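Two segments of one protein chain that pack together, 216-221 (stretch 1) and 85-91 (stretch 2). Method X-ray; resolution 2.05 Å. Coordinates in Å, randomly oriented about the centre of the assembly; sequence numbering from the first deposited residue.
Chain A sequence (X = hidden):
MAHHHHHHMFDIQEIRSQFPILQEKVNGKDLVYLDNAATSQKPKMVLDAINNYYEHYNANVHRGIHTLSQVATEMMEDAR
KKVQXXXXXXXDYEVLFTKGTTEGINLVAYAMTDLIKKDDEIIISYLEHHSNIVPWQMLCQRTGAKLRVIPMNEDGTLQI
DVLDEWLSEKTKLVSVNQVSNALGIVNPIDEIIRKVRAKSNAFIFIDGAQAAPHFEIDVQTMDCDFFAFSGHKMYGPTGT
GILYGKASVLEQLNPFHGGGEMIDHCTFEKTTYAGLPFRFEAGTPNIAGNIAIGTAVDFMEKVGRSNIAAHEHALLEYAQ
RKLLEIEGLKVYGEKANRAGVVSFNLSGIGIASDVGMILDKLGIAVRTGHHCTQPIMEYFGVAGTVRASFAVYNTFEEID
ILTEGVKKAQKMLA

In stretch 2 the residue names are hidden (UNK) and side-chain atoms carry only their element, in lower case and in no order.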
# COMPACT_ATOMS: atom_id res chain seq x y z
N GLU A 216 -0.08 -9.47 -7.24
CA GLU A 216 1.03 -9.22 -8.14
C GLU A 216 0.82 -7.94 -8.94
O GLU A 216 -0.30 -7.64 -9.38
CB GLU A 216 1.24 -10.40 -9.08
CG GLU A 216 2.31 -10.15 -10.15
CD GLU A 216 2.77 -11.41 -10.85
OE1 GLU A 216 2.71 -12.50 -10.23
OE2 GLU A 216 3.20 -11.31 -12.03
N ILE A 217 1.90 -7.19 -9.14
CA ILE A 217 1.89 -5.94 -9.90
C ILE A 217 2.72 -6.15 -11.16
O ILE A 217 3.84 -6.67 -11.09
CB ILE A 217 2.46 -4.78 -9.06
CG1 ILE A 217 1.65 -4.57 -7.78
CG2 ILE A 217 2.58 -3.51 -9.90
CD1 ILE A 217 0.19 -4.29 -8.01
N ASP A 218 2.18 -5.74 -12.31
CA ASP A 218 2.91 -5.73 -13.58
C ASP A 218 2.65 -4.36 -14.21
O ASP A 218 1.63 -4.17 -14.89
CB ASP A 218 2.45 -6.87 -14.51
CG ASP A 218 3.28 -6.98 -15.80
OD1 ASP A 218 3.90 -5.98 -16.24
OD2 ASP A 218 3.31 -8.09 -16.38
N VAL A 219 3.58 -3.43 -14.00
CA VAL A 219 3.39 -2.07 -14.47
C VAL A 219 3.44 -1.98 -15.99
O VAL A 219 2.91 -1.02 -16.56
CB VAL A 219 4.43 -1.11 -13.85
CG1 VAL A 219 4.34 -1.10 -12.31
CG2 VAL A 219 5.84 -1.47 -14.33
N GLN A 220 4.05 -2.97 -16.66
CA GLN A 220 4.07 -2.95 -18.12
C GLN A 220 2.69 -3.26 -18.69
O GLN A 220 2.20 -2.55 -19.57
CB GLN A 220 5.13 -3.91 -18.67
CG GLN A 220 6.54 -3.31 -18.59
CD GLN A 220 7.61 -4.15 -19.29
OE1 GLN A 220 7.75 -4.11 -20.51
NE2 GLN A 220 8.39 -4.90 -18.50
N THR A 221 2.03 -4.31 -18.18
CA THR A 221 0.67 -4.56 -18.64
C THR A 221 -0.31 -3.55 -18.06
O THR A 221 -1.29 -3.19 -18.72
CB THR A 221 0.25 -6.00 -18.31
OG1 THR A 221 0.41 -6.24 -16.91
CG2 THR A 221 1.08 -6.99 -19.09
N UNK A 85 12.13 -6.28 -10.93
CA UNK A 85 11.52 -7.55 -11.32
C UNK A 85 10.19 -7.78 -10.60
O UNK A 85 9.26 -8.35 -11.18
c UNK A 85 16.40 -9.45 -10.38
n UNK A 85 15.21 -10.01 -10.57
c UNK A 85 12.49 -8.70 -11.05
n UNK A 85 17.03 -8.86 -11.39
c UNK A 85 13.67 -8.75 -12.02
n UNK A 85 16.96 -9.48 -9.17
c UNK A 85 14.51 -10.02 -11.85
N UNK A 86 10.09 -7.32 -9.36
CA UNK A 86 8.88 -7.49 -8.56
C UNK A 86 7.67 -6.81 -9.20
O UNK A 86 6.57 -7.38 -9.21
c UNK A 86 7.70 -8.40 -5.71
c UNK A 86 6.28 -6.22 -4.77
c UNK A 86 8.02 -7.14 -6.18
c UNK A 86 7.31 -6.05 -5.70
c UNK A 86 9.15 -6.94 -7.15
c UNK A 86 6.68 -8.58 -4.78
c UNK A 86 5.96 -7.48 -4.31
N UNK A 87 7.85 -5.61 -9.76
CA UNK A 87 6.75 -4.90 -10.42
C UNK A 87 6.82 -5.02 -11.94
O UNK A 87 6.01 -4.40 -12.65
c UNK A 87 6.70 -3.42 -10.00
c UNK A 87 6.55 -3.29 -8.46
c UNK A 87 7.90 -1.15 -10.19
c UNK A 87 7.92 -2.65 -10.53
N UNK A 88 7.75 -5.82 -12.47
CA UNK A 88 7.98 -5.98 -13.90
C UNK A 88 8.18 -4.65 -14.61
O UNK A 88 7.68 -4.42 -15.71
n UNK A 88 6.38 -7.48 -16.88
o UNK A 88 8.47 -7.70 -16.07
c UNK A 88 6.85 -6.78 -14.58
c UNK A 88 7.30 -7.37 -15.91
N UNK A 89 8.95 -3.76 -13.98
CA UNK A 89 9.45 -2.59 -14.70
C UNK A 89 10.45 -3.02 -15.77
O UNK A 89 11.24 -3.95 -15.57
c UNK A 89 10.12 -1.59 -13.72
N UNK A 90 10.40 -2.35 -16.92
CA UNK A 90 11.30 -2.73 -18.00
C UNK A 90 12.75 -2.37 -17.69
O UNK A 90 13.67 -3.10 -18.10
c UNK A 90 10.86 -2.06 -19.31
n UNK A 90 11.20 -1.88 -24.27
c UNK A 90 11.88 -2.32 -23.02
c UNK A 90 11.70 -2.44 -20.51
c UNK A 90 11.04 -1.96 -21.81
N UNK A 91 13.00 -1.29 -16.95
CA UNK A 91 14.37 -0.87 -16.68
C UNK A 91 14.58 -0.67 -15.19
O UNK A 91 13.68 -0.19 -14.49
c UNK A 91 15.10 -0.32 -20.94
c UNK A 91 14.59 0.31 -18.90
n UNK A 91 14.02 0.42 -21.01
n UNK A 91 15.47 -0.41 -19.68
c UNK A 91 13.67 0.82 -19.74
c UNK A 91 14.72 0.41 -17.41

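Position 85 carries seven side-chain atoms: three carbons in a row, a nitrogen, then a carbon bearing two further nitrogens. Its nearest side-chain approach to stretch 1 is from CB to Ile 217 O, 8.9 Å, too far for contact. This guanidinium-tipped chain is an arginine. Arg 85 plays no part in the contact; within its own stretch its O accepts a weak hydrogen bond from the N of position 88 (3.2 Å) as the helix runs out.

Position 86 has seven side-chain carbons, one leading into a six-membered ring with no heteroatom. The ring is buried but stays out of contact range of stretch 1. The closest approach is made by the main chain, where the O of position 86 lies 3.4 Å from Ile 217 O; both are acceptors, so no hydrogen bond joins them. The all-carbon ring identifies Phe 86.

At position 87 there are four side-chain carbons, forked at the first, with one arm two carbons long. That first carbon, CB, lies 4.1 Å from Ile 217 CG2 and 4.0 Å from Val 219 CG1. The β-branched, wholly apolar chain is isoleucine, with chi1 in p and chi2 in t. The backbone of Ile 87 is equally engaged: Ile 87 O accepts a hydrogen bond from Val 219 N at 2.9 Å with a nearly linear angle of 172° at the hydrogen. A CA-H...O contact of 3.5 Å runs from Ile 87 CA to Ile 217 O. Another, also 3.5 Å, runs from Asp 218 CA to Ile 87 O.

Position 88 shows two carbons, the second carrying one oxygen and one nitrogen, a short side chain whose CA-to-CB bond points toward stretch 1. The nitrogen sits 3.0 Å from Asp 218 OD1, as suits an amide donor facing a carboxylate, and the residue is asparagine. Asn 88 ND2 also makes a weak hydrogen bond of 3.2 Å to Asp 218 OD2. With its positive phi of 53°, Asn 88 is the first residue after the helix to leave helical geometry, and Asn 88 O accepts from Gln 220 NE2 at 2.9 Å.

Position 89 has a single side-chain carbon. Its CA-to-CB bond points away from stretch 1, yet CB remains 4.3 Å from Val 219 CG2. The lone carbon means Ala 89.

Position 90 has four carbons in a row ending in nitrogen. Its CB lies 3.9 Å from Gln 220 NE2, while the end of the chain leads away. This is a fully extended lysine, Lys 90.

At position 91, one carbon precedes a five-membered ring of three carbons and two nitrogens, with no contact to stretch 1. This is His 91.

The contact thus joins a helix exit to a helix start. Asp 218 OD1 caps the new helix through Thr 221 N (3.2 Å) and, weakly, Gln 220 N (3.0 Å), while also receiving the amide of Asn 88. Backbone and side-chain hydrogen bonds hold the segments together, and Ile 217 and Val 219 pack against Ile 87. Together the two stretches bury 407 Å².

Stretch 2, residues 85-91: RFINAKH
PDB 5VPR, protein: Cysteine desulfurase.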